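Local coordinates for bromo domain-containing protein (Trypanosoma cruzi, PDB 6NEY), which probably recognises acetylated lysines in chromatin-associated proteins through the bromodomain held in this N-terminal piece of a longer polypeptide, at residues F9-E14 against T118-G123; V16-S21 against V72-L77; P25-L30 against E103-F108; G29-D34 against N86-F91. One frame throughout, in Å; residues are numbered along the deposited sequence.

Contact 1: residues F9-E14 against T118-G123; sequences FYPEEE and TKKAGG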
loop_
_atom_site.group_PDB
_atom_site.type_symbol
_atom_site.label_atom_id
_atom_site.label_comp_id
_atom_site.label_asym_id
_atom_site.label_seq_id
_atom_site.Cartn_x
_atom_site.Cartn_y
_atom_site.Cartn_z
ATOM N N PHE A 9 -10.528 -8.495 -11.795
ATOM C CA PHE A 9 -11.151 -7.164 -11.959
ATOM C C PHE A 9 -10.111 -6.207 -12.539
ATOM O O PHE A 9 -10.523 -5.264 -13.168
ATOM C CB PHE A 9 -11.698 -6.632 -10.635
ATOM C CG PHE A 9 -12.941 -7.351 -10.185
ATOM C CD1 PHE A 9 -14.173 -7.021 -10.721
ATOM C CD2 PHE A 9 -12.866 -8.372 -9.249
ATOM C CE1 PHE A 9 -15.321 -7.690 -10.322
ATOM C CE2 PHE A 9 -14.014 -9.050 -8.865
ATOM C CZ PHE A 9 -15.235 -8.703 -9.398
ATOM N N TYR A 10 -8.819 -6.426 -12.306
ATOM C CA TYR A 10 -7.818 -5.346 -12.468
ATOM C C TYR A 10 -6.567 -5.831 -13.187
ATOM O O TYR A 10 -5.976 -6.839 -12.828
ATOM C CB TYR A 10 -7.468 -4.712 -11.120
ATOM C CG TYR A 10 -8.649 -4.223 -10.335
ATOM C CD1 TYR A 10 -9.523 -3.299 -10.880
ATOM C CD2 TYR A 10 -8.916 -4.696 -9.065
ATOM C CE1 TYR A 10 -10.615 -2.830 -10.171
ATOM C CE2 TYR A 10 -9.995 -4.228 -8.336
ATOM C CZ TYR A 10 -10.847 -3.300 -8.891
ATOM O OH TYR A 10 -11.936 -2.846 -8.206
ATOM N N PRO A 11 -6.082 -5.076 -14.189
ATOM C CA PRO A 11 -4.838 -5.427 -14.862
ATOM C C PRO A 11 -3.646 -5.129 -13.937
ATOM O O PRO A 11 -3.630 -4.092 -13.300
ATOM C CB PRO A 11 -4.784 -4.570 -16.134
ATOM C CG PRO A 11 -5.952 -3.601 -16.031
ATOM C CD PRO A 11 -6.679 -3.838 -14.718
ATOM N N GLU A 12 -2.683 -6.059 -13.861
ATOM C CA GLU A 12 -1.469 -5.880 -13.021
ATOM C C GLU A 12 -0.803 -4.548 -13.376
ATOM O O GLU A 12 -0.319 -3.860 -12.459
ATOM C CB GLU A 12 -0.486 -7.033 -13.233
ATOM C CG GLU A 12 -0.914 -8.310 -12.575
ATOM C CD GLU A 12 -2.080 -8.996 -13.247
ATOM O OE1 GLU A 12 -2.282 -8.798 -14.493
ATOM O OE2 GLU A 12 -2.810 -9.697 -12.516
ATOM N N GLU A 13 -0.789 -4.169 -14.657
ATOM C CA GLU A 13 -0.063 -2.958 -15.097
ATOM C C GLU A 13 -0.643 -1.722 -14.392
ATOM O O GLU A 13 0.123 -0.829 -13.988
ATOM C CB GLU A 13 -0.104 -2.842 -16.618
ATOM C CG GLU A 13 0.591 -3.996 -17.339
ATOM C CD GLU A 13 -0.217 -5.258 -17.641
ATOM O OE1 GLU A 13 -1.365 -5.411 -17.100
ATOM O OE2 GLU A 13 0.316 -6.116 -18.424
ATOM N N GLU A 14 -1.961 -1.678 -14.239
ATOM C CA GLU A 14 -2.657 -0.544 -13.592
ATOM C C GLU A 14 -2.417 -0.557 -12.087
ATOM O O GLU A 14 -2.275 0.531 -11.520
ATOM C CB GLU A 14 -4.151 -0.556 -13.907
ATOM C CG GLU A 14 -4.438 -0.161 -15.327
ATOM C CD GLU A 14 -5.920 -0.062 -15.635
ATOM O OE1 GLU A 14 -6.754 -0.440 -14.744
ATOM O OE2 GLU A 14 -6.243 0.403 -16.750
ATOM N N THR A 118 -13.625 2.945 -7.971
ATOM C CA THR A 118 -14.833 3.642 -8.483
ATOM C C THR A 118 -14.771 3.801 -10.006
ATOM O O THR A 118 -15.777 3.462 -10.682
ATOM C CB THR A 118 -15.045 4.979 -7.773
ATOM O OG1 THR A 118 -15.204 4.610 -6.406
ATOM C CG2 THR A 118 -16.239 5.725 -8.321
ATOM N N LYS A 119 -13.663 4.310 -10.533
ATOM C CA LYS A 119 -13.468 4.467 -12.007
ATOM C C LYS A 119 -13.688 3.129 -12.719
ATOM O O LYS A 119 -14.455 3.090 -13.741
ATOM C CB LYS A 119 -12.076 5.028 -12.308
ATOM C CG LYS A 119 -11.938 5.640 -13.688
ATOM C CD LYS A 119 -11.322 4.765 -14.731
ATOM C CE LYS A 119 -11.726 5.227 -16.121
ATOM N NZ LYS A 119 -10.635 5.060 -17.100
ATOM N N LYS A 120 -13.052 2.060 -12.234
ATOM C CA LYS A 120 -13.070 0.740 -12.901
ATOM C C LYS A 120 -14.506 0.204 -12.896
ATOM O O LYS A 120 -14.975 -0.277 -13.945
ATOM C CB LYS A 120 -12.110 -0.236 -12.227
ATOM C CG LYS A 120 -10.635 0.118 -12.344
ATOM C CD LYS A 120 -10.089 0.244 -13.750
ATOM C CE LYS A 120 -9.914 -1.080 -14.464
ATOM N NZ LYS A 120 -9.366 -0.883 -15.831
ATOM N N ALA A 121 -15.196 0.327 -11.754
ATOM C CA ALA A 121 -16.600 -0.120 -11.594
ATOM C C ALA A 121 -17.473 0.631 -12.588
ATOM O O ALA A 121 -18.343 -0.018 -13.210
ATOM C CB ALA A 121 -17.067 0.097 -10.165
ATOM N N GLY A 122 -17.279 1.951 -12.701
ATOM C CA GLY A 122 -18.054 2.811 -13.613
ATOM C C GLY A 122 -18.019 2.280 -15.039
ATOM O O GLY A 122 -19.080 2.169 -15.663
ATOM N N GLY A 123 -16.835 1.898 -15.519
ATOM C CA GLY A 123 -16.659 1.373 -16.883
ATOM C C GLY A 123 -17.184 -0.048 -17.010
ATOM O O GLY A 123 -17.909 -0.342 -17.980
#

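Contact 2: residues V16-S21 against V72-L77; sequences VALVRS and VNLTAL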
loop_
_atom_site.group_PDB
_atom_site.type_symbol
_atom_site.label_atom_id
_atom_site.label_comp_id
_atom_site.label_asym_id
_atom_site.label_seq_id
_atom_site.Cartn_x
_atom_site.Cartn_y
_atom_site.Cartn_z
ATOM N N VAL A 16 0.222 -1.890 -10.467
ATOM C CA VAL A 16 1.631 -1.453 -10.249
ATOM C C VAL A 16 1.679 0.077 -10.290
ATOM O O VAL A 16 2.263 0.679 -9.388
ATOM C CB VAL A 16 2.585 -2.092 -11.274
ATOM C CG1 VAL A 16 3.961 -1.475 -11.194
ATOM C CG2 VAL A 16 2.653 -3.596 -11.065
ATOM N N ALA A 17 1.065 0.689 -11.299
ATOM C CA ALA A 17 1.017 2.160 -11.457
ATOM C C ALA A 17 0.374 2.781 -10.214
ATOM O O ALA A 17 0.895 3.819 -9.745
ATOM C CB ALA A 17 0.285 2.531 -12.727
ATOM N N LEU A 18 -0.737 2.205 -9.740
ATOM C CA LEU A 18 -1.459 2.692 -8.531
ATOM C C LEU A 18 -0.522 2.649 -7.317
ATOM O O LEU A 18 -0.418 3.637 -6.587
ATOM C CB LEU A 18 -2.688 1.807 -8.291
ATOM C CG LEU A 18 -3.501 2.145 -7.045
ATOM C CD1 LEU A 18 -4.007 3.575 -7.104
ATOM C CD2 LEU A 18 -4.653 1.161 -6.906
ATOM N N VAL A 19 0.154 1.524 -7.104
ATOM C CA VAL A 19 1.052 1.392 -5.918
ATOM C C VAL A 19 2.184 2.421 -6.049
ATOM O O VAL A 19 2.501 3.088 -5.061
ATOM C CB VAL A 19 1.617 -0.028 -5.791
ATOM C CG1 VAL A 19 2.730 -0.048 -4.760
ATOM C CG2 VAL A 19 0.527 -1.057 -5.493
ATOM N N ARG A 20 2.770 2.567 -7.239
ATOM C CA ARG A 20 3.917 3.480 -7.434
ATOM C C ARG A 20 3.453 4.901 -7.119
ATOM O O ARG A 20 4.261 5.682 -6.531
ATOM C CB ARG A 20 4.483 3.329 -8.847
ATOM C CG ARG A 20 5.148 1.974 -9.049
ATOM C CD ARG A 20 5.923 1.890 -10.351
ATOM N NE ARG A 20 7.052 2.807 -10.330
ATOM C CZ ARG A 20 8.076 2.711 -9.479
ATOM N N SER A 21 2.197 5.207 -7.451
ATOM C CA SER A 21 1.597 6.550 -7.259
ATOM C C SER A 21 1.529 6.858 -5.760
ATOM O O SER A 21 1.424 8.039 -5.434
ATOM C CB SER A 21 0.249 6.704 -7.940
ATOM O OG SER A 21 -0.819 6.150 -7.178
ATOM N N VAL A 72 -12.358 -7.116 -5.659
ATOM C CA VAL A 72 -13.074 -5.958 -6.271
ATOM C C VAL A 72 -12.798 -4.683 -5.448
ATOM O O VAL A 72 -12.669 -3.604 -6.067
ATOM C CB VAL A 72 -14.579 -6.233 -6.465
ATOM C CG1 VAL A 72 -15.356 -6.295 -5.161
ATOM C CG2 VAL A 72 -15.189 -5.205 -7.398
ATOM N N ASN A 73 -12.689 -4.754 -4.109
ATOM C CA ASN A 73 -12.456 -3.522 -3.308
ATOM C C ASN A 73 -10.971 -3.413 -2.931
ATOM O O ASN A 73 -10.669 -2.592 -2.072
ATOM C CB ASN A 73 -13.374 -3.398 -2.081
ATOM C CG ASN A 73 -13.351 -1.997 -1.493
ATOM O OD1 ASN A 73 -13.400 -1.000 -2.215
ATOM N ND2 ASN A 73 -13.240 -1.895 -0.177
ATOM N N LEU A 74 -10.082 -4.181 -3.575
ATOM C CA LEU A 74 -8.606 -4.179 -3.345
ATOM C C LEU A 74 -8.324 -4.328 -1.843
ATOM O O LEU A 74 -7.371 -3.706 -1.332
ATOM C CB LEU A 74 -7.989 -2.891 -3.915
ATOM C CG LEU A 74 -7.936 -2.799 -5.446
ATOM C CD1 LEU A 74 -7.444 -1.432 -5.881
ATOM C CD2 LEU A 74 -7.054 -3.879 -6.054
ATOM N N THR A 75 -9.083 -5.184 -1.162
ATOM C CA THR A 75 -8.975 -5.383 0.306
ATOM C C THR A 75 -7.530 -5.717 0.694
ATOM O O THR A 75 -7.047 -5.156 1.704
ATOM C CB THR A 75 -9.941 -6.476 0.787
ATOM O OG1 THR A 75 -11.242 -6.090 0.339
ATOM C CG2 THR A 75 -9.908 -6.650 2.289
ATOM N N ALA A 76 -6.886 -6.633 -0.032
ATOM C CA ALA A 76 -5.531 -7.149 0.277
ATOM C C ALA A 76 -4.514 -6.001 0.221
ATOM O O ALA A 76 -3.623 -5.912 1.105
ATOM C CB ALA A 76 -5.170 -8.244 -0.693
ATOM N N LEU A 77 -4.660 -5.126 -0.776
ATOM C CA LEU A 77 -3.782 -3.933 -0.927
ATOM C C LEU A 77 -4.068 -2.962 0.217
ATOM O O LEU A 77 -3.099 -2.456 0.807
ATOM C CB LEU A 77 -4.008 -3.252 -2.283
ATOM C CG LEU A 77 -3.286 -1.912 -2.458
ATOM C CD1 LEU A 77 -1.792 -2.041 -2.221
ATOM C CD2 LEU A 77 -3.551 -1.321 -3.831
#

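Contact 3: residues P25-L30 against E103-F108; sequences PQDEGL and ERFEAF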
loop_
_atom_site.group_PDB
_atom_site.type_symbol
_atom_site.label_atom_id
_atom_site.label_comp_id
_atom_site.label_asym_id
_atom_site.label_seq_id
_atom_site.Cartn_x
_atom_site.Cartn_y
_atom_site.Cartn_z
ATOM N N PRO A 25 7.201 12.029 -2.816
ATOM C CA PRO A 25 8.407 12.697 -2.326
ATOM C C PRO A 25 8.223 13.361 -0.949
ATOM O O PRO A 25 9.135 13.303 -0.151
ATOM C CB PRO A 25 8.663 13.785 -3.384
ATOM C CG PRO A 25 7.992 13.290 -4.631
ATOM C CD PRO A 25 6.840 12.430 -4.184
ATOM N N GLN A 26 7.051 13.948 -0.689
ATOM C CA GLN A 26 6.761 14.670 0.582
ATOM C C GLN A 26 6.828 13.705 1.777
ATOM O O GLN A 26 7.009 14.178 2.923
ATOM C CB GLN A 26 5.410 15.390 0.507
ATOM C CG GLN A 26 4.226 14.453 0.415
ATOM C CD GLN A 26 2.935 15.198 0.606
ATOM O OE1 GLN A 26 2.529 15.469 1.741
ATOM N NE2 GLN A 26 2.306 15.511 -0.511
ATOM N N ASP A 27 6.694 12.395 1.539
ATOM C CA ASP A 27 6.655 11.365 2.615
ATOM C C ASP A 27 8.068 10.843 2.927
ATOM O O ASP A 27 8.185 9.948 3.811
ATOM C CB ASP A 27 5.679 10.247 2.249
ATOM C CG ASP A 27 4.226 10.672 2.127
ATOM O OD1 ASP A 27 3.851 11.732 2.704
ATOM O OD2 ASP A 27 3.485 9.960 1.419
ATOM N N GLU A 28 9.103 11.398 2.260
ATOM C CA GLU A 28 10.545 11.247 2.613
ATOM C C GLU A 28 10.897 9.764 2.784
ATOM O O GLU A 28 11.707 9.426 3.687
ATOM C CB GLU A 28 10.985 12.102 3.807
ATOM C CG GLU A 28 10.300 11.816 5.123
ATOM C CD GLU A 28 10.823 12.673 6.269
ATOM O OE1 GLU A 28 10.438 13.846 6.338
ATOM O OE2 GLU A 28 11.639 12.164 7.087
ATOM N N GLY A 29 10.359 8.929 1.900
ATOM C CA GLY A 29 10.753 7.526 1.738
ATOM C C GLY A 29 10.261 6.656 2.882
ATOM O O GLY A 29 10.709 5.522 2.971
ATOM N N LEU A 30 9.372 7.169 3.731
ATOM C CA LEU A 30 8.945 6.457 4.960
ATOM C C LEU A 30 8.393 5.078 4.582
ATOM O O LEU A 30 8.722 4.114 5.264
ATOM C CB LEU A 30 7.909 7.326 5.676
ATOM C CG LEU A 30 7.378 6.841 7.019
ATOM C CD1 LEU A 30 8.502 6.459 7.982
ATOM C CD2 LEU A 30 6.521 7.951 7.634
ATOM N N GLU A 103 -0.193 9.287 8.950
ATOM C CA GLU A 103 -1.670 9.521 8.961
ATOM C C GLU A 103 -2.081 10.243 7.661
ATOM O O GLU A 103 -3.134 9.875 7.074
ATOM C CB GLU A 103 -2.157 10.302 10.190
ATOM C CG GLU A 103 -3.677 10.260 10.292
ATOM C CD GLU A 103 -4.303 10.886 11.525
ATOM O OE1 GLU A 103 -3.596 11.586 12.266
ATOM O OE2 GLU A 103 -5.531 10.719 11.685
ATOM N N ARG A 104 -1.278 11.181 7.166
ATOM C CA ARG A 104 -1.623 11.856 5.885
ATOM C C ARG A 104 -1.512 10.834 4.743
ATOM O O ARG A 104 -2.350 10.869 3.798
ATOM C CB ARG A 104 -0.726 13.067 5.631
ATOM C CG ARG A 104 -1.004 14.270 6.521
ATOM C CD ARG A 104 -0.247 15.481 6.001
ATOM N NE ARG A 104 1.195 15.294 6.023
ATOM C CZ ARG A 104 2.014 15.644 7.016
ATOM N NH1 ARG A 104 3.322 15.436 6.903
ATOM N NH2 ARG A 104 1.551 16.240 8.095
ATOM N N PHE A 105 -0.486 9.982 4.786
ATOM C CA PHE A 105 -0.220 8.939 3.766
ATOM C C PHE A 105 -1.401 7.963 3.730
ATOM O O PHE A 105 -1.887 7.632 2.632
ATOM C CB PHE A 105 1.093 8.209 4.045
ATOM C CG PHE A 105 1.252 6.932 3.269
ATOM C CD1 PHE A 105 1.589 6.968 1.927
ATOM C CD2 PHE A 105 1.048 5.691 3.869
ATOM C CE1 PHE A 105 1.731 5.797 1.201
ATOM C CE2 PHE A 105 1.182 4.523 3.130
ATOM C CZ PHE A 105 1.529 4.579 1.806
ATOM N N GLU A 106 -1.885 7.528 4.898
ATOM C CA GLU A 106 -3.006 6.549 4.968
ATOM C C GLU A 106 -4.237 7.169 4.284
ATOM O O GLU A 106 -4.885 6.467 3.454
ATOM C CB GLU A 106 -3.249 6.108 6.414
ATOM C CG GLU A 106 -4.211 4.938 6.562
ATOM C CD GLU A 106 -4.563 4.682 8.028
ATOM O OE1 GLU A 106 -4.677 5.667 8.797
ATOM O OE2 GLU A 106 -4.700 3.521 8.414
ATOM N N ALA A 107 -4.506 8.449 4.554
ATOM C CA ALA A 107 -5.674 9.183 4.015
ATOM C C ALA A 107 -5.553 9.326 2.481
ATOM O O ALA A 107 -6.531 9.079 1.733
ATOM C CB ALA A 107 -5.783 10.515 4.707
ATOM N N PHE A 108 -4.367 9.701 2.018
ATOM C CA PHE A 108 -4.019 9.811 0.578
ATOM C C PHE A 108 -4.210 8.467 -0.131
ATOM O O PHE A 108 -4.849 8.414 -1.170
ATOM C CB PHE A 108 -2.587 10.316 0.414
ATOM C CG PHE A 108 -2.091 10.190 -1.002
ATOM C CD1 PHE A 108 -2.575 11.038 -1.980
ATOM C CD2 PHE A 108 -1.183 9.211 -1.361
ATOM C CE1 PHE A 108 -2.143 10.937 -3.292
ATOM C CE2 PHE A 108 -0.746 9.114 -2.676
ATOM C CZ PHE A 108 -1.225 9.973 -3.631
HETATM O O HOH W 1 3.130 14.017 4.009
#

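Contact 4: residues G29-D34 against N86-F91; sequences GLFSMD and NNCYRF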
loop_
_atom_site.group_PDB
_atom_site.type_symbol
_atom_site.label_atom_id
_atom_site.label_comp_id
_atom_site.label_asym_id
_atom_site.label_seq_id
_atom_site.Cartn_x
_atom_site.Cartn_y
_atom_site.Cartn_z
ATOM N N GLY A 29 10.359 8.929 1.900
ATOM C CA GLY A 29 10.753 7.526 1.738
ATOM C C GLY A 29 10.261 6.656 2.882
ATOM O O GLY A 29 10.709 5.522 2.971
ATOM N N LEU A 30 9.372 7.169 3.731
ATOM C CA LEU A 30 8.945 6.457 4.960
ATOM C C LEU A 30 8.393 5.078 4.582
ATOM O O LEU A 30 8.722 4.114 5.264
ATOM C CB LEU A 30 7.909 7.326 5.676
ATOM C CG LEU A 30 7.378 6.841 7.019
ATOM C CD1 LEU A 30 8.502 6.459 7.982
ATOM C CD2 LEU A 30 6.521 7.951 7.634
ATOM N N PHE A 31 7.622 4.977 3.499
ATOM C CA PHE A 31 6.943 3.722 3.102
ATOM C C PHE A 31 7.629 3.085 1.894
ATOM O O PHE A 31 7.181 2.011 1.474
ATOM C CB PHE A 31 5.445 4.003 2.917
ATOM C CG PHE A 31 4.846 4.528 4.193
ATOM C CD1 PHE A 31 4.741 3.693 5.295
ATOM C CD2 PHE A 31 4.485 5.861 4.321
ATOM C CE1 PHE A 31 4.220 4.163 6.494
ATOM C CE2 PHE A 31 3.998 6.334 5.532
ATOM C CZ PHE A 31 3.863 5.489 6.606
ATOM N N SER A 32 8.639 3.716 1.300
ATOM C CA SER A 32 9.224 3.163 0.052
ATOM C C SER A 32 10.616 2.610 0.347
ATOM O O SER A 32 11.061 1.760 -0.426
ATOM C CB SER A 32 9.235 4.156 -1.053
ATOM O OG SER A 32 9.676 5.433 -0.596
ATOM N N MET A 33 11.248 3.070 1.432
ATOM C CA MET A 33 12.583 2.578 1.857
ATOM C C MET A 33 12.449 1.112 2.275
ATOM O O MET A 33 11.364 0.700 2.761
ATOM C CB MET A 33 13.195 3.419 2.989
ATOM C CG MET A 33 12.722 3.085 4.395
ATOM S SD MET A 33 13.702 3.988 5.669
ATOM C CE MET A 33 12.722 5.474 5.881
ATOM N N ASP A 34 13.515 0.345 2.059
ATOM C CA ASP A 34 13.640 -1.054 2.542
ATOM C C ASP A 34 14.289 -0.985 3.933
ATOM O O ASP A 34 15.538 -0.824 3.997
ATOM C CB ASP A 34 14.427 -1.875 1.524
ATOM C CG ASP A 34 14.531 -3.354 1.845
ATOM O OD1 ASP A 34 14.264 -3.729 3.011
ATOM O OD2 ASP A 34 14.880 -4.117 0.919
ATOM N N ASN A 86 0.617 1.040 10.379
ATOM C CA ASN A 86 0.547 0.609 11.803
ATOM C C ASN A 86 1.957 0.247 12.293
ATOM O O ASN A 86 2.283 0.574 13.442
ATOM C CB ASN A 86 -0.490 -0.494 12.002
ATOM C CG ASN A 86 -1.899 0.019 11.820
ATOM N N ASN A 87 2.780 -0.360 11.447
ATOM C CA ASN A 87 4.207 -0.653 11.759
ATOM C C ASN A 87 4.994 0.636 12.019
ATOM O O ASN A 87 5.843 0.650 12.927
ATOM C CB ASN A 87 4.856 -1.472 10.650
ATOM C CG ASN A 87 4.409 -2.920 10.692
ATOM O OD1 ASN A 87 3.683 -3.330 11.600
ATOM N ND2 ASN A 87 4.829 -3.688 9.701
ATOM N N CYS A 88 4.727 1.691 11.254
ATOM C CA CYS A 88 5.336 3.017 11.475
ATOM C C CYS A 88 4.953 3.526 12.875
ATOM O O CYS A 88 5.847 3.974 13.608
ATOM C CB CYS A 88 4.934 3.965 10.358
ATOM S SG CYS A 88 5.668 5.597 10.544
ATOM N N TYR A 89 3.685 3.436 13.252
ATOM C CA TYR A 89 3.169 3.926 14.555
ATOM C C TYR A 89 3.748 3.084 15.691
ATOM O O TYR A 89 4.187 3.658 16.704
ATOM C CB TYR A 89 1.648 3.861 14.639
ATOM C CG TYR A 89 0.908 4.806 13.725
ATOM C CD1 TYR A 89 1.361 6.091 13.469
ATOM C CD2 TYR A 89 -0.302 4.418 13.178
ATOM C CE1 TYR A 89 0.653 6.950 12.637
ATOM C CE2 TYR A 89 -1.017 5.259 12.349
ATOM C CZ TYR A 89 -0.538 6.519 12.070
ATOM O OH TYR A 89 -1.266 7.324 11.247
ATOM N N ARG A 90 3.767 1.769 15.515
ATOM C CA ARG A 90 4.194 0.835 16.592
ATOM C C ARG A 90 5.702 1.012 16.824
ATOM O O ARG A 90 6.115 0.977 18.003
ATOM C CB ARG A 90 3.765 -0.595 16.245
ATOM C CG ARG A 90 2.326 -0.905 16.643
ATOM N N PHE A 91 6.481 1.265 15.767
ATOM C CA PHE A 91 7.962 1.339 15.845
ATOM C C PHE A 91 8.442 2.761 16.167
ATOM O O PHE A 91 9.328 2.870 17.031
ATOM C CB PHE A 91 8.630 0.776 14.591
ATOM C CG PHE A 91 10.084 0.453 14.833
ATOM C CD1 PHE A 91 10.442 -0.650 15.594
ATOM C CD2 PHE A 91 11.085 1.302 14.391
ATOM C CE1 PHE A 91 11.777 -0.937 15.840
ATOM C CE2 PHE A 91 12.421 1.014 14.640
ATOM C CZ PHE A 91 12.763 -0.106 15.362
#

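Contact 1: residues F9-E14 against T118-G123
The backbones come closest at Tyr10 and Lys120, whose CA atoms lie 8.1 Å apart; residues 9-11 lead into helix 12-21, with Pro11 at its N-cap, while residues 118-123 run near the end of helix 97-124. Lys120 reaches across this gap and supplies about half of the buried surface. Bends at chi2 (-59°) and chi3 (-73°) let CB and CG pass the Tyr10 ring while CE and NZ reach Glu14 OE1. CB of Lys120 sits in the plane of the Tyr10 ring, at its edge, 3.6 Å from CE1, and CG stays nearly as close to the same ring carbon. One face of that ring is taken by CB of the preceding Phe9, 3.6 Å above the plane and over its centre. In bromodomain terms this joins the start of the Z helix to the C-terminal part of the C helix in the left-handed four-helix bundle. The polar end is a salt bridge: Lys120 NZ donates to Glu14 OE1 at 2.9 Å, arriving on the syn side of the carboxylate and 17° out of its plane. OE1 also receives the hydroxyl group of Tyr116 as a hydrogen-bond partner, so two groups grip one oxygen. CD of Pro11 lies 4.1 Å from Lys120 NZ, flanking the bridge. The Tyr10 hydroxyl points elsewhere and is probably hydrogen-bonded to the carbonyl oxygen of Val72.

Contact 2: residues V16-S21 against V72-L77
Leu18 O accepts a hydrogen bond from Ser21 OG at 2.6 Å, the C=O...OG angle being 129° and the hydroxyl tilted 20° from the carbonyl plane. The Leu18 side chain itself points toward residues 72-77, and everything that crosses to them is hydrocarbon. CD2 of Leu18 does most of the touching: it meets Leu74 CD1 tip to tip at 3.9 Å and reaches Leu77 CD2 at 4.1 Å. Next to it, Val19 offers CG2, the methyl beside its own backbone N, to Leu77 CD1, also at 4.1 Å. The two branches of Leu77 are thus divided, one methyl to each of the consecutive residues Leu18 and Val19. This is the bundle interior of the bromodomain, where the Z helix (12-21) packs on the beginning of the B helix (75-92). Leu74, the N-cap residue of the latter, points its side chain inward, where Ile113 and Val117 of helix 97-124 also press on it. Val19 continues onto Ala59 and Ala60 of helix 56-64, and Leu77 onto Tyr68.

Contact 3: residues P25-L30 against E103-F108
Asp27 and Phe105 make the direct contact: OD2 of the carboxylate stands 3.6 Å from Phe105 CD1 and 4.0 Å from its CB. Asp27 CG stands anti to its carbonyl carbon (chi1 -64°), which directs the carboxylate toward residues 103-108. The two side chains cross at about a right angle, their flat groups likewise perpendicular, at 90°. Beside this pair a single water ties three side chains together. It donates to Asp27 OD1 (2.7 Å) and to Gln26 OE1 (2.8 Å), and it accepts from Arg104 NE (3.1 Å), sitting at the edge of the guanidinium and in its plane. Behind these groups Arg24 NE makes a salt bridge to Asp27 OD2; with OD1 on the water, the carboxylate is gripped at both oxygens, which should limit its rotation. Arg24 also lies against the Phe108 ring as a cation-pi partner. Phe105 is backed by a stack with Phe31 and by Ile81 and Val85 of helix 75-92. The chain reverses in a type I' turn from Asp27 to Leu30, closed by Leu30 N to Asp27 O at 3.0 Å. In the fold, the contact lays the early part of the ZA loop against the C helix (97-124) of the bromodomain. At 5.5 Å, Asp27 OD1 and Arg104 NE are not in direct contact; the water lies between them, and their opposite charges would probably polarise it, favouring its bonds to both.

Contact 4: residues G29-D34 against N86-F91
Cys88 holds SG trans to the backbone N (chi1 -179°), with CB pointing toward the loop, while Phe31 turns its ring back beside its own N (chi1 -59°); together these rotations bring the sulfur near the ring, where Leu30 joins them. The fold is the bromodomain bundle, and the pairing is that of the ZA loop, which follows helix 12-21, with the last turns of the B helix (75-92). By its sequence position, Phe31 probably corresponds to the phenylalanine of the WPF shelf found in BET bromodomains. Leu30 straddles the thiol: its CD2 is 3.8 Å and its CD1 3.9 Å from Cys88 SG, so both methyls of the isopropyl fork bear on the sulfur. The Phe31 ring is reached by the Cys88 methylene instead, CB lying 3.9 Å from CE1. Leu30 also supplies a lid for this ring, with CG 3.7 Å above its plane and offset toward the rim. At Gly29 the loop takes positive phi, and its carbonyl oxygen accepts from Met33 N at 2.9 Å. Further out, Phe31 touches Ala102 of helix 97-124, and its backbone is hydrogen-bonded to Leu56; Leu30 rests on Ile101. On the helix side, Asn87 ND2 is hydrogen-bonded to Lys52 O, tying the same turn to a later part of the ZA loop. Cys88 SG is 5.3 Å from the centroid of the Phe31 ring, 58° off the normal, an oblique sulfur-aromatic contact.

In the fold
Contacts 2 and 4 are buried and apolar, contact 3 is partly buried, and contact 1 lies at the surface, which matches its salt bridge. Contacts 1 and 2 share helix 12-21 and touch through Tyr10, whose ring packs on Leu74. Contacts 3 and 4 hold overlapping parts of one loop, sharing Gly29 and Leu30, against helices 97-124 and 75-92 respectively; the Phe31-Phe105 stack joins them. Helix 97-124 thus serves contacts 1 and 3, its two sites with charged groups, while helix 75-92 serves contacts 2 and 4 with hydrocarbon and sulfur. Contacts 1 and 4 lie on opposite sides of the chain's centre, with centres about 28 Å apart.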